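Local coordinates for putative uncharacterized protein (Chaetomium thermophilum, PDB 4XRI) that is a HEAT-repeat transport receptor of the importin-beta family that probably carries protein cargo into the nucleus and binds a small GTPase, at residues M816-I819 with G820-D824; R851-G854 with A855-E859. The protein carries 2 engineered substitutions. All coordinates share one frame; numbering follows the deposited sequence.

Interaction 1. Residues M816-I819 with G820-D824; sequences MGVI and GDLAD
G817 and D821 meet one helical turn apart: D821 N donates to G817 O at 2.8 Å, while the aspartate side chain folds back over the same oxygen. Its CG, lying beside the backbone N (chi1 -68°), comes 3.0 Å from G817 O. The carboxylate oxygens are also close, OD2 being 3.1 Å from G817 O, but acceptor faces acceptor, a crowding that probably costs some electrostatic energy. An alanine here would remove the carboxylate, and W863 and I775 would probably be left with less side chain to pack against. On a neighbouring face, V818 and L822 run alongside each other, one turn apart, with V818 CG1 3.9 Å from L822 CD1. Putting CG1 anti to the backbone N (chi1 161°) sets this branch beside the leucine methyl. The backbone bonds L822 N to V818 O (2.8 Å) and A823 N to I819 O (3.1 Å) belong to the same i to i+4 alpha-helical pattern, in helix 809-825 of a HEAT-repeat solenoid. Branched apolar residues suit its buried side: V818 touches M768 and I775 of helix 754-780, and I819 meets L798 of helix 791-802. G820 O accepts a hydrogen bond from Q867 NE2 of helix 855-872; glycine puts no side chain at this buried position, and A823, with a single methyl, touches the same glutamine.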
ATOM      1  N   MET A 816     -26.043  11.748  -9.956  1.00 48.61           N
ATOM      2  CA  MET A 816     -26.565  12.802 -10.818  1.00 48.47           C
ATOM      3  C   MET A 816     -27.122  12.199 -12.100  1.00 42.69           C
ATOM      4  O   MET A 816     -28.197  12.582 -12.562  1.00 48.28           O
ATOM      5  CB  MET A 816     -25.478  13.834 -11.149  1.00 52.14           C
ATOM      6  CG  MET A 816     -24.914  14.598  -9.959  1.00 52.36           C
ATOM      7  SD  MET A 816     -26.088  15.704  -9.153  1.00 62.67           S
ATOM      8  CE  MET A 816     -26.656  14.687  -7.792  1.00 77.28           C
ATOM      9  N   GLY A 817     -26.378  11.251 -12.662  1.00 46.20           N
ATOM     10  CA  GLY A 817     -26.786  10.573 -13.876  1.00 47.81           C
ATOM     11  C   GLY A 817     -28.125   9.879 -13.734  1.00 48.13           C
ATOM     12  O   GLY A 817     -28.978   9.982 -14.611  1.00 44.15           O
ATOM     13  N   VAL A 818     -28.312   9.182 -12.617  1.00 46.62           N
ATOM     14  CA  VAL A 818     -29.548   8.448 -12.371  1.00 44.27           C
ATOM     15  C   VAL A 818     -30.734   9.391 -12.183  1.00 45.45           C
ATOM     16  O   VAL A 818     -31.832   9.124 -12.676  1.00 44.55           O
ATOM     17  CB  VAL A 818     -29.406   7.523 -11.141  1.00 44.42           C
ATOM     18  CG1 VAL A 818     -30.767   7.120 -10.588  1.00 39.52           C
ATOM     19  CG2 VAL A 818     -28.599   6.290 -11.519  1.00 39.91           C
ATOM     20  N   ILE A 819     -30.505  10.494 -11.477  1.00 42.08           N
ATOM     21  CA  ILE A 819     -31.533  11.513 -11.296  1.00 44.31           C
ATOM     22  C   ILE A 819     -32.025  12.025 -12.648  1.00 49.44           C
ATOM     23  O   ILE A 819     -33.228  12.109 -12.893  1.00 49.37           O
ATOM     24  CB  ILE A 819     -31.013  12.692 -10.452  1.00 47.90           C
ATOM     25  CG1 ILE A 819     -30.834  12.262  -8.995  1.00 45.49           C
ATOM     26  CG2 ILE A 819     -31.968  13.876 -10.545  1.00 52.58           C
ATOM     27  CD1 ILE A 819     -30.109  13.290  -8.152  1.00 50.06           C
ATOM     28  N   GLY A 820     -31.082  12.343 -13.527  1.00 48.86           N
ATOM     29  CA  GLY A 820     -31.402  12.788 -14.870  1.00 55.80           C
ATOM     30  C   GLY A 820     -32.110  11.712 -15.674  1.00 55.34           C
ATOM     31  O   GLY A 820     -33.106  11.984 -16.341  1.00 57.89           O
ATOM     32  N   ASP A 821     -31.590  10.488 -15.608  1.00 53.42           N
ATOM     33  CA  ASP A 821     -32.192   9.348 -16.298  1.00 51.32           C
ATOM     34  C   ASP A 821     -33.641   9.149 -15.878  1.00 47.65           C
ATOM     35  O   ASP A 821     -34.512   8.913 -16.715  1.00 47.21           O
ATOM     36  CB  ASP A 821     -31.398   8.065 -16.031  1.00 53.13           C
ATOM     37  CG  ASP A 821     -30.022   8.088 -16.660  1.00 55.91           C
ATOM     38  OD1 ASP A 821     -29.819   8.850 -17.628  1.00 51.57           O
ATOM     39  OD2 ASP A 821     -29.143   7.336 -16.190  1.00 59.09           O
ATOM     40  N   LEU A 822     -33.891   9.250 -14.576  1.00 44.31           N
ATOM     41  CA  LEU A 822     -35.236   9.084 -14.034  1.00 48.86           C
ATOM     42  C   LEU A 822     -36.190  10.151 -14.556  1.00 51.13           C
ATOM     43  O   LEU A 822     -37.353   9.866 -14.846  1.00 54.65           O
ATOM     44  CB  LEU A 822     -35.204   9.118 -12.505  1.00 52.19           C
ATOM     45  CG  LEU A 822     -34.750   7.824 -11.829  1.00 56.49           C
ATOM     46  CD1 LEU A 822     -34.598   8.020 -10.330  1.00 54.80           C
ATOM     47  CD2 LEU A 822     -35.736   6.706 -12.131  1.00 51.37           C
ATOM     48  N   ALA A 823     -35.688  11.377 -14.668  1.00 52.64           N
ATOM     49  CA  ALA A 823     -36.466  12.493 -15.198  1.00 54.10           C
ATOM     50  C   ALA A 823     -36.892  12.214 -16.632  1.00 52.40           C
ATOM     51  O   ALA A 823     -38.048  12.425 -17.005  1.00 60.13           O
ATOM     52  CB  ALA A 823     -35.665  13.778 -15.127  1.00 56.73           C
ATOM     53  N   ASP A 824     -35.943  11.733 -17.429  1.00 49.28           N
ATOM     54  CA  ASP A 824     -36.207  11.363 -18.812  1.00 56.00           C
ATOM     55  C   ASP A 824     -37.209  10.219 -18.901  1.00 62.52           C
ATOM     56  O   ASP A 824     -38.126  10.250 -19.720  1.00 70.03           O
ATOM     57  CB  ASP A 824     -34.905  10.969 -19.515  1.00 64.26           C
ATOM     58  CG  ASP A 824     -34.381  12.060 -20.423  1.00 77.00           C
ATOM     59  OD1 ASP A 824     -33.196  12.429 -20.289  1.00 82.71           O
ATOM     60  OD2 ASP A 824     -35.153  12.540 -21.278  1.00 82.16           O
TER

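Interaction 2. Residues R851-G854 with A855-E859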
ATOM      1  N   ARG A 851     -15.736  22.579  -6.577  1.00 85.06           N
ATOM      2  CA  ARG A 851     -14.674  22.972  -7.498  1.00 88.81           C
ATOM      3  C   ARG A 851     -13.602  21.894  -7.648  1.00 81.65           C
ATOM      4  O   ARG A 851     -12.808  21.929  -8.588  1.00 80.25           O
ATOM      5  CB  ARG A 851     -14.032  24.283  -7.038  1.00 97.35           C
ATOM      6  CG  ARG A 851     -14.947  25.496  -7.139  1.00103.13           C
ATOM      7  CD  ARG A 851     -14.248  26.757  -6.654  1.00110.47           C
ATOM      8  NE  ARG A 851     -13.096  27.108  -7.481  1.00116.87           N
ATOM      9  CZ  ARG A 851     -13.139  27.962  -8.498  1.00122.33           C
ATOM     10  NH1 ARG A 851     -14.280  28.557  -8.817  1.00126.00           N
ATOM     11  NH2 ARG A 851     -12.042  28.224  -9.196  1.00122.97           N
ATOM     12  N   GLU A 852     -13.581  20.935  -6.725  1.00 80.52           N
ATOM     13  CA  GLU A 852     -12.588  19.864  -6.761  1.00 83.99           C
ATOM     14  C   GLU A 852     -13.004  18.708  -7.667  1.00 79.48           C
ATOM     15  O   GLU A 852     -12.197  17.829  -7.971  1.00 81.08           O
ATOM     16  CB  GLU A 852     -12.316  19.336  -5.350  1.00 90.25           C
ATOM     17  CG  GLU A 852     -11.280  20.129  -4.564  1.00 98.03           C
ATOM     18  CD  GLU A 852      -9.852  19.808  -4.976  1.00103.08           C
ATOM     19  OE1 GLU A 852      -9.659  19.015  -5.921  1.00103.86           O
ATOM     20  OE2 GLU A 852      -8.920  20.348  -4.346  1.00105.85           O
ATOM     21  N   PHE A 853     -14.262  18.707  -8.092  1.00 76.55           N
ATOM     22  CA  PHE A 853     -14.749  17.681  -9.008  1.00 77.05           C
ATOM     23  C   PHE A 853     -14.340  17.989 -10.445  1.00 80.52           C
ATOM     24  O   PHE A 853     -14.063  19.137 -10.788  1.00 85.18           O
ATOM     25  CB  PHE A 853     -16.271  17.549  -8.921  1.00 75.50           C
ATOM     26  CG  PHE A 853     -16.749  16.775  -7.724  1.00 70.45           C
ATOM     27  CD1 PHE A 853     -15.892  15.936  -7.031  1.00 66.31           C
ATOM     28  CD2 PHE A 853     -18.063  16.881  -7.298  1.00 67.18           C
ATOM     29  CE1 PHE A 853     -16.336  15.223  -5.931  1.00 65.40           C
ATOM     30  CE2 PHE A 853     -18.512  16.172  -6.200  1.00 63.64           C
ATOM     31  CZ  PHE A 853     -17.648  15.341  -5.517  1.00 62.84           C
ATOM     32  N   GLY A 854     -14.312  16.957 -11.281  1.00 76.02           N
ATOM     33  CA  GLY A 854     -13.936  17.107 -12.675  1.00 68.40           C
ATOM     34  C   GLY A 854     -15.035  17.719 -13.520  1.00 70.08           C
ATOM     35  O   GLY A 854     -16.101  18.063 -13.011  1.00 70.38           O
ATOM     36  N   ALA A 855     -14.776  17.847 -14.818  1.00 76.93           N
ATOM     37  CA  ALA A 855     -15.722  18.482 -15.729  1.00 78.38           C
ATOM     38  C   ALA A 855     -16.906  17.577 -16.055  1.00 75.91           C
ATOM     39  O   ALA A 855     -18.036  18.049 -16.172  1.00 67.37           O
ATOM     40  CB  ALA A 855     -15.016  18.905 -17.006  1.00 80.34           C
ATOM     41  N   ARG A 856     -16.640  16.281 -16.209  1.00 75.79           N
ATOM     42  CA  ARG A 856     -17.693  15.298 -16.460  1.00 79.58           C
ATOM     43  C   ARG A 856     -18.779  15.387 -15.396  1.00 72.45           C
ATOM     44  O   ARG A 856     -19.967  15.500 -15.703  1.00 69.86           O
ATOM     45  CB  ARG A 856     -17.127  13.876 -16.481  1.00 87.07           C
ATOM     46  CG  ARG A 856     -16.109  13.581 -17.563  1.00 97.47           C
ATOM     47  CD  ARG A 856     -15.541  12.183 -17.355  1.00102.23           C
ATOM     48  NE  ARG A 856     -14.581  11.792 -18.380  1.00106.89           N
ATOM     49  CZ  ARG A 856     -13.890  10.656 -18.353  1.00106.59           C
ATOM     50  NH1 ARG A 856     -13.035  10.373 -19.326  1.00107.96           N
ATOM     51  NH2 ARG A 856     -14.054   9.803 -17.351  1.00103.56           N
ATOM     52  N   THR A 857     -18.344  15.334 -14.143  1.00 71.04           N
ATOM     53  CA  THR A 857     -19.240  15.320 -12.994  1.00 66.37           C
ATOM     54  C   THR A 857     -20.082  16.587 -12.900  1.00 66.07           C
ATOM     55  O   THR A 857     -21.298  16.522 -12.709  1.00 60.75           O
ATOM     56  CB  THR A 857     -18.446  15.152 -11.686  1.00 62.84           C
ATOM     57  OG1 THR A 857     -17.599  13.999 -11.780  1.00 55.01           O
ATOM     58  CG2 THR A 857     -19.389  14.994 -10.504  1.00 62.62           C
ATOM     59  N   ILE A 858     -19.429  17.735 -13.034  1.00 62.93           N
ATOM     60  CA  ILE A 858     -20.104  19.022 -12.926  1.00 65.86           C
ATOM     61  C   ILE A 858     -21.111  19.206 -14.061  1.00 66.16           C
ATOM     62  O   ILE A 858     -22.194  19.757 -13.858  1.00 66.03           O
ATOM     63  CB  ILE A 858     -19.089  20.180 -12.928  1.00 73.74           C
ATOM     64  CG1 ILE A 858     -18.151  20.056 -11.726  1.00 67.72           C
ATOM     65  CG2 ILE A 858     -19.799  21.526 -12.895  1.00 74.43           C
ATOM     66  CD1 ILE A 858     -17.001  21.037 -11.739  1.00 77.46           C
ATOM     67  N   GLU A 859     -20.759  18.726 -15.250  1.00 63.34           N
ATOM     68  CA  GLU A 859     -21.677  18.761 -16.384  1.00 70.59           C
ATOM     69  C   GLU A 859     -22.871  17.845 -16.146  1.00 63.12           C
ATOM     70  O   GLU A 859     -24.007  18.188 -16.476  1.00 60.92           O
ATOM     71  CB  GLU A 859     -20.960  18.362 -17.673  1.00 83.30           C
ATOM     72  CG  GLU A 859     -20.037  19.431 -18.221  1.00 98.47           C
ATOM     73  CD  GLU A 859     -19.182  18.924 -19.363  1.00106.40           C
ATOM     74  OE1 GLU A 859     -19.187  17.699 -19.611  1.00105.22           O
ATOM     75  OE2 GLU A 859     -18.505  19.747 -20.014  1.00111.16           O
TER
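G854 O accepts the N-H of I858 in a nearly straight but weak bond of 3.3 Å, closing the first turn of helix 855-872 after an extended approach through F853 and G854. G854 is the N-cap, and the residues flanking the turn, F853 just before the cap and I858 four places after it, form a hydrophobic staple, a common way of starting a helix with apolar side chains. Here the staple is loose, F853 CB lying 4.2 Å from I858 CG1. The isoleucine also reaches back over the backbone of the cap: with CG1 beside its own N (chi1 -61°), that carbon sits 3.1 Å from G854 O, and CD1 lies 3.6 Å from F853 O. An isoleucine suits the place because its long branch can span both carbonyls. Glycine at the cap brings no side chain to accept N-H groups of the first turn; its own N-H is taken by E809 OE2. T857 ties the same glutamate into the helix start, since the OG1 of this buried residue is hydrogen-bonded to E809 OE2 and to R813 NH1, both from helix 809-825. Threonine serves two ends at once, a hydroxyl for these charged groups and a methyl for the aromatic ring. That methyl and the ring meet obliquely, T857 CG2 lying 3.9 Å from F853 CD2.

Overall arrangement
Interaction 1 comes first along the chain, in helix 809-825; interaction 2 follows at the loop that opens helix 855-872, with helices 832-835 and 838-849 between them. Their centres are about 17 Å apart and their nearest atoms about 5 Å, so they do not touch, yet the two helices that carry them are joined. E809 and R813 of the earlier helix bind the start of the later one, and further along W863 and Q867 meet the segment 820-824. Helix 838-849 joins in through T847, which touches both M816 and F853. Together the contacts belong to the last helices of the solenoid, where helix 809-825 packs against helices 754-780, 791-802, 838-849 and 855-872 close to the C-terminal end of the modelled chain.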